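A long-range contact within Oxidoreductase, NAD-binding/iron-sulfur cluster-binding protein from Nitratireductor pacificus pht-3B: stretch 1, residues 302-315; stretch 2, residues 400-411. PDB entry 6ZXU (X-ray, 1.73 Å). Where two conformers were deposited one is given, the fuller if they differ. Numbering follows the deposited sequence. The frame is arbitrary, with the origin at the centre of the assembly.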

# COMPACT_ATOMS: atom_id res chain seq x y z
N LEU A 302 -5.07 -13.69 -23.45
CA LEU A 302 -4.11 -14.66 -23.99
C LEU A 302 -2.68 -14.51 -23.45
O LEU A 302 -2.14 -13.43 -23.40
N VAL A 303 -2.11 -15.60 -22.96
CA VAL A 303 -0.71 -15.66 -22.52
C VAL A 303 -0.05 -16.82 -23.33
O VAL A 303 -0.48 -17.99 -23.26
N VAL A 304 0.94 -16.47 -24.11
CA VAL A 304 1.67 -17.49 -24.94
C VAL A 304 3.07 -17.58 -24.37
O VAL A 304 3.98 -16.88 -24.80
N ARG A 305 3.25 -18.49 -23.41
CA ARG A 305 4.49 -18.54 -22.66
C ARG A 305 5.71 -18.79 -23.53
O ARG A 305 6.79 -18.20 -23.30
N GLN A 306 5.57 -19.61 -24.58
CA GLN A 306 6.73 -19.87 -25.43
C GLN A 306 7.16 -18.66 -26.23
O GLN A 306 8.26 -18.65 -26.75
N GLU A 307 6.33 -17.61 -26.31
CA GLU A 307 6.69 -16.43 -27.06
C GLU A 307 7.07 -15.22 -26.16
O GLU A 307 7.28 -14.13 -26.67
N ILE A 308 7.10 -15.40 -24.85
CA ILE A 308 7.40 -14.29 -23.96
C ILE A 308 8.93 -14.21 -23.75
O ILE A 308 9.47 -15.09 -23.14
N GLN A 309 9.56 -13.15 -24.19
CA GLN A 309 10.97 -12.96 -23.93
C GLN A 309 11.18 -12.26 -22.61
O GLN A 309 10.37 -11.41 -22.20
N ARG A 310 12.23 -12.65 -21.90
CA ARG A 310 12.65 -11.99 -20.66
C ARG A 310 13.39 -10.65 -21.01
O ARG A 310 14.00 -10.52 -22.06
N VAL A 311 13.20 -9.66 -20.15
CA VAL A 311 13.55 -8.25 -20.37
C VAL A 311 14.66 -7.89 -19.38
O VAL A 311 14.63 -8.34 -18.19
N ALA A 312 15.67 -7.17 -19.83
CA ALA A 312 16.67 -6.65 -18.92
C ALA A 312 15.99 -5.72 -17.84
O ALA A 312 15.08 -4.97 -18.18
N LYS A 313 16.43 -5.77 -16.59
CA LYS A 313 16.03 -4.74 -15.61
C LYS A 313 16.33 -3.32 -16.11
O LYS A 313 15.65 -2.39 -15.80
N ARG A 314 17.37 -3.20 -16.90
CA ARG A 314 17.76 -1.97 -17.51
C ARG A 314 16.69 -1.41 -18.46
O ARG A 314 16.73 -0.20 -18.82
N GLY A 315 15.70 -2.22 -18.84
CA GLY A 315 14.58 -1.76 -19.66
C GLY A 315 13.37 -1.21 -18.93
O GLY A 315 12.48 -0.66 -19.60
N ALA A 400 6.32 -19.31 -9.69
CA ALA A 400 7.23 -18.27 -10.21
C ALA A 400 7.85 -18.79 -11.49
O ALA A 400 8.90 -19.42 -11.47
N GLU A 401 7.21 -18.53 -12.60
CA GLU A 401 7.67 -19.03 -13.85
C GLU A 401 8.88 -18.28 -14.34
O GLU A 401 9.10 -17.13 -13.98
N PRO A 402 9.76 -18.93 -15.10
CA PRO A 402 11.04 -18.28 -15.43
C PRO A 402 10.87 -16.99 -16.17
O PRO A 402 11.65 -16.04 -15.95
N TRP A 403 9.84 -16.90 -16.99
CA TRP A 403 9.67 -15.69 -17.78
C TRP A 403 9.20 -14.50 -16.89
O TRP A 403 9.06 -13.40 -17.43
N MET A 404 8.87 -14.74 -15.62
CA MET A 404 8.45 -13.66 -14.66
C MET A 404 9.70 -12.96 -14.02
O MET A 404 9.58 -11.88 -13.47
N TYR A 405 10.89 -13.58 -14.13
CA TYR A 405 12.12 -12.98 -13.69
C TYR A 405 12.68 -12.11 -14.78
O TYR A 405 12.61 -12.44 -15.96
N TYR A 406 13.29 -11.01 -14.40
CA TYR A 406 14.07 -10.21 -15.34
C TYR A 406 15.24 -11.02 -15.92
O TYR A 406 15.71 -11.98 -15.32
N ALA A 407 15.67 -10.66 -17.10
CA ALA A 407 16.78 -11.38 -17.76
C ALA A 407 18.14 -11.15 -17.12
O ALA A 407 18.96 -12.07 -16.98
N SER A 408 18.37 -9.92 -16.67
CA SER A 408 19.68 -9.48 -16.17
C SER A 408 19.49 -8.26 -15.26
O SER A 408 18.46 -7.54 -15.39
N ASP A 409 20.41 -8.04 -14.34
CA ASP A 409 20.37 -6.85 -13.47
C ASP A 409 20.91 -5.64 -14.23
O ASP A 409 21.62 -5.75 -15.25
N GLU A 410 20.57 -4.46 -13.73
CA GLU A 410 20.94 -3.21 -14.44
C GLU A 410 22.28 -2.59 -13.95
O GLU A 410 22.73 -1.66 -14.50
N VAL A 411 22.81 -3.09 -12.85
CA VAL A 411 24.00 -2.47 -12.30
C VAL A 411 25.25 -3.13 -12.89
O VAL A 411 26.06 -2.44 -13.52

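Two irregular segments that pair without forming a sheet must still find partners for their polar atoms, and the contact between residues 302-315 and 400-411 illustrates how arginines, waters and a few backbone bonds share that work. Only two direct hydrogen bonds join backbone to backbone: Ala 407 N donates to Val 311 O (2.8 Å), and Lys 313 N donates to Ser 408 O (2.9 Å).

At one end, Arg 305 leaves its backbone sideways, but its m, t, t chain carries the guanidinium to Glu 401, itself m, t and pointing toward stretch 1. The salt bridge is two-pronged: Arg 305 NE donates to Glu 401 OE1 at 2.7 Å and Arg 305 NH2 to Glu 401 OE2 at 3.1 Å, so the carboxylate meets the guanidinium edge. Glu 401 OE1 also accepts from Trp 403 NE1 (2.9 Å), which satisfies the indole donor within its own stretch. Trp 403, with chi1 p, places CZ2 over one face of the Arg 305 guanidinium. Ile 308, m, t, points toward stretch 2 and lays Ile 308 CD1 over the indole, 3.9 Å from the centroid of the Trp 403 six-membered ring, while Val 303 CG1 approaches Trp 403 CH2 at 4.3 Å.

Arg 310 serves backbone acceptors instead. It points toward stretch 2 with chi1 to chi3 m, t, p; Arg 310 NE donates to Tyr 405 O (3.1 Å) and Arg 310 NH2 to Tyr 406 O (2.7 Å), both near the guanidinium plane. Pro 402 O lies over a face, 3.3 Å from Arg 310 NE, where the angle is too poor for a hydrogen bond; Pro 402 O accepts from Tyr 405 N (3.2 Å).

Two waters extend the backbone pairing. Water 1 donates to Gln 309 O (3.1 Å) and Trp 403 O (2.7 Å), bridging two acceptors that could not bond each other. Water 2 accepts from Val 311 N (3.1 Å) and donates to Tyr 405 O (2.6 Å), giving that carbonyl a second donor. Cobalamin also touches this region.

Lys 313 points toward stretch 2 with chi1 at -94°, between wells. Lys 313 CG sits over the Tyr 406 ring, 3.5 Å from its centroid, and the chain continues to Glu 410, which is p, m and points back toward stretch 1. The ion pair is long, with Lys 313 NZ 3.6 Å from Glu 410 OE1; water 3 accepts from Lys 313 NZ (3.1 Å) and offers a weak bond to Glu 410 OE2 (3.3 Å). Lys 313 NZ and Arg 310 NH2 also have hydrogen-bond partners elsewhere in the structure. One debt remains: Glu 410 N is buried by the contact without a partner.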

# COMPACT_ATOMS: atom_id res chain seq x y z
CB LEU A 302 -4.08 -14.53 -25.49
CG LEU A 302 -3.33 -15.55 -26.32
CD1 LEU A 302 -3.83 -16.96 -26.09
CD2 LEU A 302 -3.50 -15.12 -27.77
CB VAL A 303 -0.60 -15.94 -21.01
CG1 VAL A 303 0.85 -16.06 -20.55
CG2 VAL A 303 -1.32 -14.85 -20.23
CB VAL A 304 1.69 -17.04 -26.42
CG1 VAL A 304 2.30 -18.17 -27.29
CG2 VAL A 304 0.27 -16.68 -26.89
CB ARG A 305 4.43 -19.61 -21.62
CG ARG A 305 3.48 -19.31 -20.49
CD ARG A 305 3.24 -20.57 -19.69
NE ARG A 305 2.62 -20.23 -18.46
CZ ARG A 305 1.35 -19.85 -18.36
NH1 ARG A 305 0.56 -19.73 -19.43
NH2 ARG A 305 0.91 -19.52 -17.18
CB GLN A 306 6.49 -21.04 -26.37
CG GLN A 306 6.47 -22.33 -25.64
CD GLN A 306 6.28 -23.51 -26.62
OE1 GLN A 306 5.17 -23.85 -26.96
NE2 GLN A 306 7.34 -23.98 -27.14
CB GLU A 307 5.56 -16.06 -27.97
CG GLU A 307 5.30 -17.13 -29.03
CD GLU A 307 4.10 -16.82 -30.00
OE1 GLU A 307 3.50 -17.78 -30.65
OE2 GLU A 307 3.71 -15.61 -30.10
CB ILE A 308 6.69 -14.44 -22.60
CG1 ILE A 308 5.20 -14.44 -22.75
CG2 ILE A 308 7.12 -13.31 -21.70
CD1 ILE A 308 4.43 -14.80 -21.49
CB GLN A 309 11.62 -12.13 -24.98
CG GLN A 309 11.67 -12.71 -26.33
CD GLN A 309 12.24 -11.67 -27.34
OE1 GLN A 309 11.65 -11.40 -28.38
NE2 GLN A 309 13.36 -11.07 -27.02
CB ARG A 310 13.49 -12.93 -19.79
CG ARG A 310 12.67 -14.02 -19.16
CD ARG A 310 13.51 -15.08 -18.52
NE ARG A 310 14.28 -14.56 -17.40
CZ ARG A 310 15.17 -15.24 -16.72
NH1 ARG A 310 15.46 -16.45 -17.09
NH2 ARG A 310 15.85 -14.68 -15.76
CB VAL A 311 12.28 -7.35 -20.07
CG1 VAL A 311 12.58 -5.92 -20.41
CG2 VAL A 311 11.10 -7.88 -20.88
CB ALA A 312 17.73 -5.86 -19.70
CB LYS A 313 16.73 -4.90 -14.26
CG LYS A 313 15.96 -5.68 -13.28
CD LYS A 313 16.49 -5.67 -11.88
CE LYS A 313 16.07 -4.39 -11.20
NZ LYS A 313 16.41 -4.59 -9.74
CB ARG A 314 19.11 -2.16 -18.23
CG ARG A 314 19.65 -0.97 -19.04
CD ARG A 314 19.96 0.30 -18.21
NE ARG A 314 20.53 1.28 -19.10
CZ ARG A 314 19.83 2.01 -19.96
NH1 ARG A 314 18.53 1.95 -19.95
NH2 ARG A 314 20.39 2.86 -20.78
CB ALA A 400 8.31 -17.93 -9.18
CB GLU A 401 6.55 -19.05 -14.84
CG GLU A 401 5.35 -19.81 -14.31
CD GLU A 401 4.22 -19.91 -15.32
OE1 GLU A 401 4.52 -20.24 -16.49
OE2 GLU A 401 3.03 -19.64 -14.95
CB PRO A 402 11.81 -19.34 -16.31
CG PRO A 402 11.20 -20.63 -15.81
CD PRO A 402 9.76 -20.36 -15.52
CB TRP A 403 8.67 -15.92 -18.94
CG TRP A 403 7.38 -16.56 -18.52
CD1 TRP A 403 7.13 -17.90 -18.42
CD2 TRP A 403 6.19 -15.91 -18.14
NE1 TRP A 403 5.84 -18.09 -18.01
CE2 TRP A 403 5.27 -16.87 -17.81
CE3 TRP A 403 5.82 -14.55 -18.01
CZ2 TRP A 403 3.97 -16.55 -17.42
CZ3 TRP A 403 4.56 -14.26 -17.64
CH2 TRP A 403 3.64 -15.25 -17.35
CB MET A 404 7.60 -14.22 -13.55
CG MET A 404 6.27 -14.82 -14.00
SD MET A 404 5.42 -15.52 -12.59
CE MET A 404 3.87 -16.02 -13.32
CB TYR A 405 13.14 -14.05 -13.28
CG TYR A 405 12.79 -14.89 -12.07
CD1 TYR A 405 11.86 -15.91 -12.15
CD2 TYR A 405 13.42 -14.69 -10.87
CE1 TYR A 405 11.57 -16.70 -11.06
CE2 TYR A 405 13.15 -15.48 -9.77
CZ TYR A 405 12.26 -16.49 -9.85
OH TYR A 405 12.02 -17.27 -8.78
CB TYR A 406 14.64 -8.98 -14.68
CG TYR A 406 13.63 -7.92 -14.29
CD1 TYR A 406 13.08 -7.10 -15.25
CD2 TYR A 406 13.33 -7.69 -12.95
CE1 TYR A 406 12.14 -6.14 -14.86
CE2 TYR A 406 12.43 -6.74 -12.56
CZ TYR A 406 11.85 -5.98 -13.52
OH TYR A 406 10.98 -4.96 -13.14
CB ALA A 407 16.82 -11.02 -19.22
CB SER A 408 20.60 -9.12 -17.34
OG SER A 408 20.06 -8.12 -18.20
CB ASP A 409 21.10 -7.09 -12.14
CG ASP A 409 22.63 -6.94 -12.29
OD1 ASP A 409 23.28 -7.86 -12.86
OD2 ASP A 409 23.19 -5.90 -11.84
CB GLU A 410 19.83 -2.16 -14.29
CG GLU A 410 19.69 -1.42 -12.93
CD GLU A 410 19.32 -2.27 -11.70
OE1 GLU A 410 19.23 -3.55 -11.81
OE2 GLU A 410 19.11 -1.62 -10.60
CB VAL A 411 24.03 -2.59 -10.77
CG1 VAL A 411 25.39 -2.05 -10.21
CG2 VAL A 411 22.85 -1.83 -10.19
O HOH W 1 9.47 -11.41 -19.20
O HOH W 2 11.70 -10.68 -17.61
O HOH W 3 16.78 -1.87 -8.24